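Local atomic coordinates of phenazine biosynthesis protein, PhzF family (Bacillus anthracis, PDB entry 3EDN), a protein that belongs to the PhzF family of phenazine biosynthesis proteins and, with its diaminopimelate epimerase-like fold, probably acts as an isomerase, its substrate not established. Residues A[118-123]-A[282-287]; A[10-15]-A[266-271]. All blocks are in the same frame, centred on the assembly; numbering follows the deposited sequence.

In the fold
From the N terminus, strand 3-11 runs into the turn that begins at Phe12, in segment 10-15, whose partner, strand 266-273, comes some 250 residues later; interaction 2 closes that long loop. Strand 117-122 lies inside it and finds its own partner in strand 282-298, so interaction 1 closes a second loop that starts within the first and ends beyond it: the two cross rather than nest. Strand 282-298 joins them, pairing along one edge with 117-122 and along the other with 266-273, where Ala286 N lies 2.8 Å from Thr269 O, a probable hydrogen bond. Sheet strands from the early and late parts of the chain are tied together in its interior, about 10 Å from its centre.

Interaction 1 of 2, residues A[118-123]-A[282-287]; sequences FIKMRQ and QIDIAG
Phe118 opens the pairing by laying one ring face against the backbone of Gly287, whose C lies 3.6 Å above the ring plane toward the rim, while the methyl of Ala286 sits at the ring edge. Ile119 and Gly287 exchange two backbone hydrogen bonds; the one from Ile119 N to Gly287 O is nearly straight at 170°. Lys120, CG anti to the backbone N and the chain fully extended, runs over Ala286 CB and crosses Asp284 obliquely. Its NZ stays 4.5 Å from Asp284 OD2, and a water bridges the two; the lysine also makes a cation-pi contact with Tyr271. Met121, a selenomethionine, forms the second hydrogen-bonded pair, with Ile285, and on the opposite sheet face its CG lies beside Ile285 CG1, close to helix 74-86. Arg122 bends at chi2 and again at chi3, which brings NE 2.8 Å from Asp284 OD1 in a salt bridge that uses the syn lone pair of OD1. The Gln282 amide stacks on the guanidinium, tilted by 23°, with CD 3.3 Å above its plane over the centre, and Gln282 NE2 donates to Asp284 OD2. In the buried carboxylate OD1 thus has Arg122 NE, and OD2 has Gln282 NE2 and the water, surroundings that would favour the ionised form. Gln123 N bonds to Ile283 O, and its amide, held by Thr160 and Gly230, lies across Ile285, with NE2 3.5 Å from CD1. The whole is a regular antiparallel ladder, charged on the Lys120 face and apolar on the Met121 face, within the diaminopimelate epimerase-like fold.

Interaction 2 of 2, residues A[10-15]-A[266-271]; sequences DAFTNK and GRVTVY
The ring of Phe12 and the isopropyl group of Val268 cross obliquely, and one methyl does most of the touching. Val268 CG2 lies over a ring face, 3.9 Å from the centroid and 20° off the normal, in a CH-pi contact displaced toward the CG-CD1 side; CG1 reaches the ring near CE1. The bond from CA to CB of Phe12 points toward strand 266-273, and CG stands anti to the carbonyl carbon. Val228 and the helix residues His75 and Val78 also touch the ring. Val268 has CG1 anti to its backbone N, an arrangement that puts CG2 over the ring.

A backbone bond lies next to this packing. Phe12 adopts left-handed helical torsions, and Phe12 O accepts from Arg267 N at 2.8 Å, in the carbonyl plane. Gly266 CA adds a CA-H...O contact to the same oxygen.

Further along the turn, Asn14 and Arg267 meet obliquely, their planes 78° apart. Asn14 ND2 approaches the guanidinium edge, 3.6 Å from Arg267 NH2, and donates to a water that NH2 reaches only by a weak bond; ND2 also bonds weakly to Glu116. The guanidinium is held chiefly by Asp206 through NH1.

A bound sulfate lies about 4 Å from the Phe12 side chain, so this turn may border a pocket. The arrangement is that of the turn after strand 3-11, its Phe12 buried, docked on strand 266-273 of the diaminopimelate epimerase-like fold.

Interaction 1 of 2, residues A[118-123]-A[282-287]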
ATOM      1  N   PHE A 118      13.606 -23.545  13.469  1.00 12.48           N
ATOM      2  CA  PHE A 118      12.851 -23.978  12.305  1.00 13.54           C
ATOM      3  C   PHE A 118      11.477 -23.330  12.298  1.00 12.51           C
ATOM      4  O   PHE A 118      10.852 -23.167  13.344  1.00 14.30           O
ATOM      5  CB  PHE A 118      12.701 -25.511  12.342  1.00 15.25           C
ATOM      6  CG  PHE A 118      13.763 -26.238  11.576  1.00 16.93           C
ATOM      7  CD1 PHE A 118      15.106 -26.162  11.946  1.00 17.81           C
ATOM      8  CD2 PHE A 118      13.426 -26.969  10.453  1.00 18.39           C
ATOM      9  CE1 PHE A 118      16.078 -26.834  11.195  1.00 18.11           C
ATOM     10  CE2 PHE A 118      14.380 -27.632   9.724  1.00 18.21           C
ATOM     11  CZ  PHE A 118      15.700 -27.563  10.085  1.00 17.94           C
ATOM     12  N   ILE A 119      11.018 -22.958  11.112  1.00 10.75           N
ATOM     13  CA  ILE A 119       9.721 -22.307  10.918  1.00 10.28           C
ATOM     14  C   ILE A 119       8.848 -23.295  10.151  1.00 10.43           C
ATOM     15  O   ILE A 119       9.222 -23.731   9.050  1.00 10.73           O
ATOM     16  CB  ILE A 119       9.859 -21.034  10.056  1.00  9.73           C
ATOM     17  CG1 ILE A 119      10.932 -20.102  10.639  1.00 10.27           C
ATOM     18  CG2 ILE A 119       8.526 -20.335   9.907  1.00  9.14           C
ATOM     19  CD1 ILE A 119      10.769 -19.783  12.113  1.00 11.06           C
ATOM     20  N   LYS A 120       7.684 -23.615  10.715  1.00  9.63           N
ATOM     21  CA  LYS A 120       6.827 -24.689  10.200  1.00 11.02           C
ATOM     22  C   LYS A 120       5.493 -24.110   9.762  1.00 10.63           C
ATOM     23  O   LYS A 120       4.906 -23.292  10.467  1.00 11.33           O
ATOM     24  CB  LYS A 120       6.618 -25.742  11.289  1.00 10.95           C
ATOM     25  CG  LYS A 120       5.810 -26.961  10.864  1.00 12.61           C
ATOM     26  CD  LYS A 120       5.748 -27.958  12.033  1.00 13.91           C
ATOM     27  CE  LYS A 120       4.868 -29.151  11.716  1.00 15.21           C
ATOM     28  NZ  LYS A 120       4.752 -30.050  12.916  1.00 18.08           N
HETATM   29  N   MSE A 121       4.999 -24.532   8.604  1.00 11.15           N
HETATM   30  CA  MSE A 121       3.722 -24.021   8.112  1.00 14.42           C
HETATM   31  C   MSE A 121       2.942 -25.132   7.428  1.00 12.55           C
HETATM   32  O   MSE A 121       3.516 -26.138   7.023  1.00 11.30           O
HETATM   33  CB  MSE A 121       3.920 -22.839   7.162  1.00 17.21           C
HETATM   34  CG  MSE A 121       4.717 -23.137   5.921  1.00 19.12           C
HETATM   35 SE   MSE A 121       5.590 -21.507   5.201  0.75 21.55          SE
HETATM   36  CE  MSE A 121       6.494 -20.969   6.829  1.00 22.87           C
ATOM     37  N   ARG A 122       1.630 -24.942   7.329  1.00 13.12           N
ATOM     38  CA  ARG A 122       0.736 -25.908   6.695  0.50 13.49           C
ATOM     39  C   ARG A 122       0.602 -25.630   5.208  1.00 13.92           C
ATOM     40  O   ARG A 122       0.461 -24.473   4.792  1.00 15.33           O
ATOM     41  CB  ARG A 122      -0.650 -25.824   7.341  0.50 14.20           C
ATOM     42  CG  ARG A 122      -1.727 -26.707   6.705  0.50 15.03           C
ATOM     43  CD  ARG A 122      -1.628 -28.165   7.168  0.50 16.17           C
ATOM     44  NE  ARG A 122      -1.529 -28.256   8.624  0.50 17.52           N
ATOM     45  CZ  ARG A 122      -2.558 -28.140   9.461  0.50 18.23           C
ATOM     46  NH1 ARG A 122      -3.789 -27.949   8.998  0.50 19.08           N
ATOM     47  NH2 ARG A 122      -2.359 -28.229  10.771  0.50 18.45           N
ATOM     48  N   GLN A 123       0.609 -26.689   4.403  1.00 11.75           N
ATOM     49  CA  GLN A 123       0.317 -26.534   2.981  1.00 12.18           C
ATOM     50  C   GLN A 123      -1.090 -27.045   2.691  1.00 13.02           C
ATOM     51  O   GLN A 123      -1.753 -27.585   3.563  1.00 13.41           O
ATOM     52  CB  GLN A 123       1.349 -27.283   2.145  1.00 11.22           C
ATOM     53  CG  GLN A 123       2.729 -26.617   2.246  1.00 11.63           C
ATOM     54  CD  GLN A 123       3.746 -27.222   1.309  1.00 11.29           C
ATOM     55  OE1 GLN A 123       3.561 -28.334   0.826  1.00 12.40           O
ATOM     56  NE2 GLN A 123       4.854 -26.502   1.084  1.00 11.70           N
ATOM     57  N   GLN A 282      -2.373 -34.674   5.599  1.00 11.95           N
ATOM     58  CA  GLN A 282      -2.072 -33.292   5.966  1.00 12.69           C
ATOM     59  C   GLN A 282      -0.582 -33.111   5.765  1.00 11.51           C
ATOM     60  O   GLN A 282       0.209 -33.961   6.174  1.00 11.03           O
ATOM     61  CB  GLN A 282      -2.433 -33.041   7.426  1.00 15.24           C
ATOM     62  CG  GLN A 282      -1.978 -31.704   7.953  1.00 19.32           C
ATOM     63  CD  GLN A 282      -2.282 -31.537   9.420  1.00 22.26           C
ATOM     64  OE1 GLN A 282      -3.424 -31.715   9.850  1.00 23.78           O
ATOM     65  NE2 GLN A 282      -1.264 -31.182  10.202  1.00 23.45           N
ATOM     66  N   ILE A 283      -0.200 -32.021   5.100  1.00  9.09           N
ATOM     67  CA  ILE A 283       1.211 -31.757   4.791  1.00  9.76           C
ATOM     68  C   ILE A 283       1.640 -30.458   5.431  1.00  9.39           C
ATOM     69  O   ILE A 283       1.023 -29.417   5.200  1.00 10.48           O
ATOM     70  CB  ILE A 283       1.471 -31.687   3.263  1.00 10.33           C
ATOM     71  CG1 ILE A 283       1.127 -33.024   2.596  1.00 11.99           C
ATOM     72  CG2 ILE A 283       2.933 -31.283   2.973  1.00 11.50           C
ATOM     73  CD1 ILE A 283       2.033 -34.168   3.018  1.00 13.50           C
ATOM     74  N   ASP A 284       2.674 -30.537   6.259  1.00  9.78           N
ATOM     75  CA  ASP A 284       3.376 -29.343   6.737  1.00 10.13           C
ATOM     76  C   ASP A 284       4.808 -29.356   6.222  1.00 10.02           C
ATOM     77  O   ASP A 284       5.404 -30.404   6.000  1.00 10.26           O
ATOM     78  CB  ASP A 284       3.431 -29.318   8.267  1.00 12.71           C
ATOM     79  CG  ASP A 284       2.047 -29.421   8.917  1.00 15.31           C
ATOM     80  OD1 ASP A 284       1.263 -28.459   8.834  1.00 16.91           O
ATOM     81  OD2 ASP A 284       1.747 -30.466   9.546  1.00 17.42           O
ATOM     82  N   ILE A 285       5.405 -28.186   6.075  1.00  9.32           N
ATOM     83  CA  ILE A 285       6.840 -28.151   5.839  1.00  9.34           C
ATOM     84  C   ILE A 285       7.501 -27.235   6.853  1.00  8.72           C
ATOM     85  O   ILE A 285       6.849 -26.361   7.456  1.00  9.45           O
ATOM     86  CB  ILE A 285       7.203 -27.693   4.402  1.00  9.66           C
ATOM     87  CG1 ILE A 285       6.787 -26.236   4.165  1.00 10.32           C
ATOM     88  CG2 ILE A 285       6.557 -28.619   3.367  1.00 10.23           C
ATOM     89  CD1 ILE A 285       7.572 -25.536   3.057  1.00 12.25           C
ATOM     90  N   ALA A 286       8.794 -27.454   7.059  1.00  9.67           N
ATOM     91  CA  ALA A 286       9.565 -26.593   7.944  1.00 10.34           C
ATOM     92  C   ALA A 286      10.955 -26.408   7.383  1.00 10.42           C
ATOM     93  O   ALA A 286      11.513 -27.305   6.751  1.00 11.07           O
ATOM     94  CB  ALA A 286       9.644 -27.181   9.347  1.00 11.80           C
ATOM     95  N   GLY A 287      11.541 -25.250   7.656  1.00 10.59           N
ATOM     96  CA  GLY A 287      12.898 -25.029   7.240  1.00 11.35           C
ATOM     97  C   GLY A 287      13.568 -24.095   8.215  1.00  9.89           C
ATOM     98  O   GLY A 287      12.906 -23.377   8.982  1.00 10.26           O
TER
HETATM   99  O   HOH W   1       2.877 -31.681  11.672  1.00 25.08           O
HETATM  100  O   HOH W   2      -2.263 -30.304   4.265  1.00 15.59           O

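Interaction 2 of 2, residues A[10-15]-A[266-271]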
ATOM      1  N   ASP A  10      18.913 -16.534   3.364  1.00  8.41           N
ATOM      2  CA  ASP A  10      18.652 -17.692   2.497  1.00  8.34           C
ATOM      3  C   ASP A  10      17.768 -18.660   3.256  1.00  8.32           C
ATOM      4  O   ASP A  10      18.095 -19.040   4.379  1.00  8.45           O
ATOM      5  CB  ASP A  10      19.943 -18.403   2.082  1.00  9.01           C
ATOM      6  CG  ASP A  10      20.532 -17.851   0.792  1.00  9.97           C
ATOM      7  OD1 ASP A  10      19.963 -16.909   0.202  1.00 10.03           O
ATOM      8  OD2 ASP A  10      21.576 -18.403   0.387  1.00 11.28           O
ATOM      9  N   ALA A  11      16.631 -19.017   2.662  1.00  8.07           N
ATOM     10  CA  ALA A  11      15.707 -19.984   3.274  1.00  8.40           C
ATOM     11  C   ALA A  11      16.098 -21.431   2.961  1.00  8.67           C
ATOM     12  O   ALA A  11      16.694 -21.723   1.905  1.00  8.51           O
ATOM     13  CB  ALA A  11      14.291 -19.730   2.798  1.00  9.08           C
ATOM     14  N   PHE A  12      15.730 -22.334   3.876  1.00  9.33           N
ATOM     15  CA  PHE A  12      15.937 -23.788   3.731  1.00 10.21           C
ATOM     16  C   PHE A  12      17.413 -24.181   3.682  1.00 10.86           C
ATOM     17  O   PHE A  12      17.807 -25.131   2.985  1.00 12.30           O
ATOM     18  CB  PHE A  12      15.198 -24.345   2.507  1.00 10.45           C
ATOM     19  CG  PHE A  12      13.720 -24.067   2.497  1.00  9.70           C
ATOM     20  CD1 PHE A  12      12.911 -24.495   3.543  1.00 10.18           C
ATOM     21  CD2 PHE A  12      13.122 -23.436   1.414  1.00 10.58           C
ATOM     22  CE1 PHE A  12      11.527 -24.250   3.530  1.00 10.27           C
ATOM     23  CE2 PHE A  12      11.767 -23.191   1.403  1.00 10.41           C
ATOM     24  CZ  PHE A  12      10.969 -23.613   2.445  1.00  9.99           C
ATOM     25  N   THR A  13      18.237 -23.449   4.419  1.00  9.65           N
ATOM     26  CA  THR A  13      19.637 -23.806   4.573  1.00 11.43           C
ATOM     27  C   THR A  13      20.186 -23.212   5.863  1.00 11.48           C
ATOM     28  O   THR A  13      19.594 -22.290   6.442  1.00 11.31           O
ATOM     29  CB  THR A  13      20.485 -23.309   3.374  1.00 10.98           C
ATOM     30  OG1 THR A  13      21.775 -23.919   3.397  1.00 13.27           O
ATOM     31  CG2 THR A  13      20.660 -21.796   3.434  1.00  9.92           C
ATOM     32  N   ASN A  14      21.323 -23.756   6.311  1.00 12.28           N
ATOM     33  CA  ASN A  14      22.003 -23.196   7.471  0.50 13.74           C
ATOM     34  C   ASN A  14      23.322 -22.550   7.075  1.00 13.83           C
ATOM     35  O   ASN A  14      24.043 -22.029   7.925  1.00 14.27           O
ATOM     36  CB  ASN A  14      22.208 -24.244   8.572  0.50 15.36           C
ATOM     37  CG  ASN A  14      22.856 -25.510   8.057  0.50 16.56           C
ATOM     38  OD1 ASN A  14      23.393 -25.545   6.947  0.50 18.00           O
ATOM     39  ND2 ASN A  14      22.808 -26.567   8.869  0.50 17.84           N
ATOM     40  N   LYS A  15      23.610 -22.525   5.774  1.00 12.50           N
ATOM     41  CA  LYS A  15      24.842 -21.876   5.299  1.00 12.52           C
ATOM     42  C   LYS A  15      24.590 -20.771   4.290  1.00 10.82           C
ATOM     43  O   LYS A  15      23.850 -20.965   3.337  1.00 10.67           O
ATOM     44  CB  LYS A  15      25.808 -22.920   4.746  1.00 14.54           C
ATOM     45  CG  LYS A  15      26.280 -23.881   5.834  1.00 16.70           C
ATOM     46  CD  LYS A  15      27.523 -24.625   5.455  1.00 18.73           C
ATOM     47  CE  LYS A  15      27.886 -25.631   6.538  1.00 18.43           C
ATOM     48  NZ  LYS A  15      28.505 -24.957   7.689  1.00 19.52           N
ATOM     49  N   GLY A 266      20.153 -27.080  -0.116  1.00 10.54           N
ATOM     50  CA  GLY A 266      18.889 -26.796   0.532  1.00  9.67           C
ATOM     51  C   GLY A 266      18.281 -28.048   1.120  1.00  9.22           C
ATOM     52  O   GLY A 266      18.455 -29.151   0.580  1.00 10.08           O
ATOM     53  N   ARG A 267      17.587 -27.870   2.231  1.00  8.79           N
ATOM     54  CA  ARG A 267      16.858 -28.966   2.863  0.50  9.90           C
ATOM     55  C   ARG A 267      15.509 -28.456   3.337  1.00  9.84           C
ATOM     56  O   ARG A 267      15.393 -27.354   3.869  1.00 10.48           O
ATOM     57  CB  ARG A 267      17.652 -29.578   4.019  0.50 12.70           C
ATOM     58  CG  ARG A 267      18.841 -30.417   3.560  0.50 14.53           C
ATOM     59  CD  ARG A 267      19.431 -31.255   4.689  0.50 16.30           C
ATOM     60  NE  ARG A 267      20.002 -30.442   5.764  0.50 18.23           N
ATOM     61  CZ  ARG A 267      21.258 -29.996   5.790  0.50 18.47           C
ATOM     62  NH1 ARG A 267      22.090 -30.282   4.795  0.50 18.54           N
ATOM     63  NH2 ARG A 267      21.688 -29.267   6.816  0.50 18.13           N
ATOM     64  N   VAL A 268      14.485 -29.259   3.104  1.00  8.78           N
ATOM     65  CA  VAL A 268      13.149 -28.974   3.593  1.00  8.79           C
ATOM     66  C   VAL A 268      12.660 -30.173   4.383  1.00  8.17           C
ATOM     67  O   VAL A 268      12.749 -31.313   3.915  1.00  8.75           O
ATOM     68  CB  VAL A 268      12.169 -28.679   2.466  1.00  8.94           C
ATOM     69  CG1 VAL A 268      10.813 -28.266   3.041  1.00  9.83           C
ATOM     70  CG2 VAL A 268      12.725 -27.595   1.571  1.00  9.88           C
ATOM     71  N   THR A 269      12.184 -29.926   5.601  1.00  8.08           N
ATOM     72  CA  THR A 269      11.549 -30.993   6.377  1.00  9.02           C
ATOM     73  C   THR A 269      10.063 -31.055   6.057  1.00  9.33           C
ATOM     74  O   THR A 269       9.379 -30.039   6.063  1.00  9.50           O
ATOM     75  CB  THR A 269      11.805 -30.786   7.878  1.00  8.63           C
ATOM     76  OG1 THR A 269      13.224 -30.793   8.105  1.00  9.96           O
ATOM     77  CG2 THR A 269      11.160 -31.906   8.706  1.00 10.56           C
ATOM     78  N   VAL A 270       9.576 -32.255   5.749  1.00  8.46           N
ATOM     79  CA  VAL A 270       8.171 -32.445   5.396  1.00  8.36           C
ATOM     80  C   VAL A 270       7.498 -33.361   6.396  1.00  9.48           C
ATOM     81  O   VAL A 270       8.004 -34.458   6.649  1.00  9.84           O
ATOM     82  CB  VAL A 270       7.993 -32.982   3.963  1.00  9.00           C
ATOM     83  CG1 VAL A 270       6.495 -32.983   3.581  1.00 10.27           C
ATOM     84  CG2 VAL A 270       8.833 -32.150   2.976  1.00 10.07           C
ATOM     85  N   TYR A 271       6.391 -32.895   6.964  1.00  9.36           N
ATOM     86  CA  TYR A 271       5.620 -33.682   7.931  1.00 10.95           C
ATOM     87  C   TYR A 271       4.333 -34.154   7.275  1.00 10.80           C
ATOM     88  O   TYR A 271       3.585 -33.354   6.688  1.00 11.79           O
ATOM     89  CB  TYR A 271       5.266 -32.837   9.157  1.00 13.78           C
ATOM     90  CG  TYR A 271       6.451 -32.154   9.784  1.00 15.48           C
ATOM     91  CD1 TYR A 271       7.045 -32.668  10.920  1.00 16.78           C
ATOM     92  CD2 TYR A 271       6.991 -30.997   9.215  1.00 15.68           C
ATOM     93  CE1 TYR A 271       8.156 -32.042  11.495  1.00 17.24           C
ATOM     94  CE2 TYR A 271       8.075 -30.379   9.771  1.00 16.92           C
ATOM     95  CZ  TYR A 271       8.650 -30.894  10.907  1.00 16.61           C
ATOM     96  OH  TYR A 271       9.746 -30.253  11.458  1.00 17.73           O
TER
HETATM   97  O   HOH W   3      24.889 -28.208   7.743  1.00 40.16           O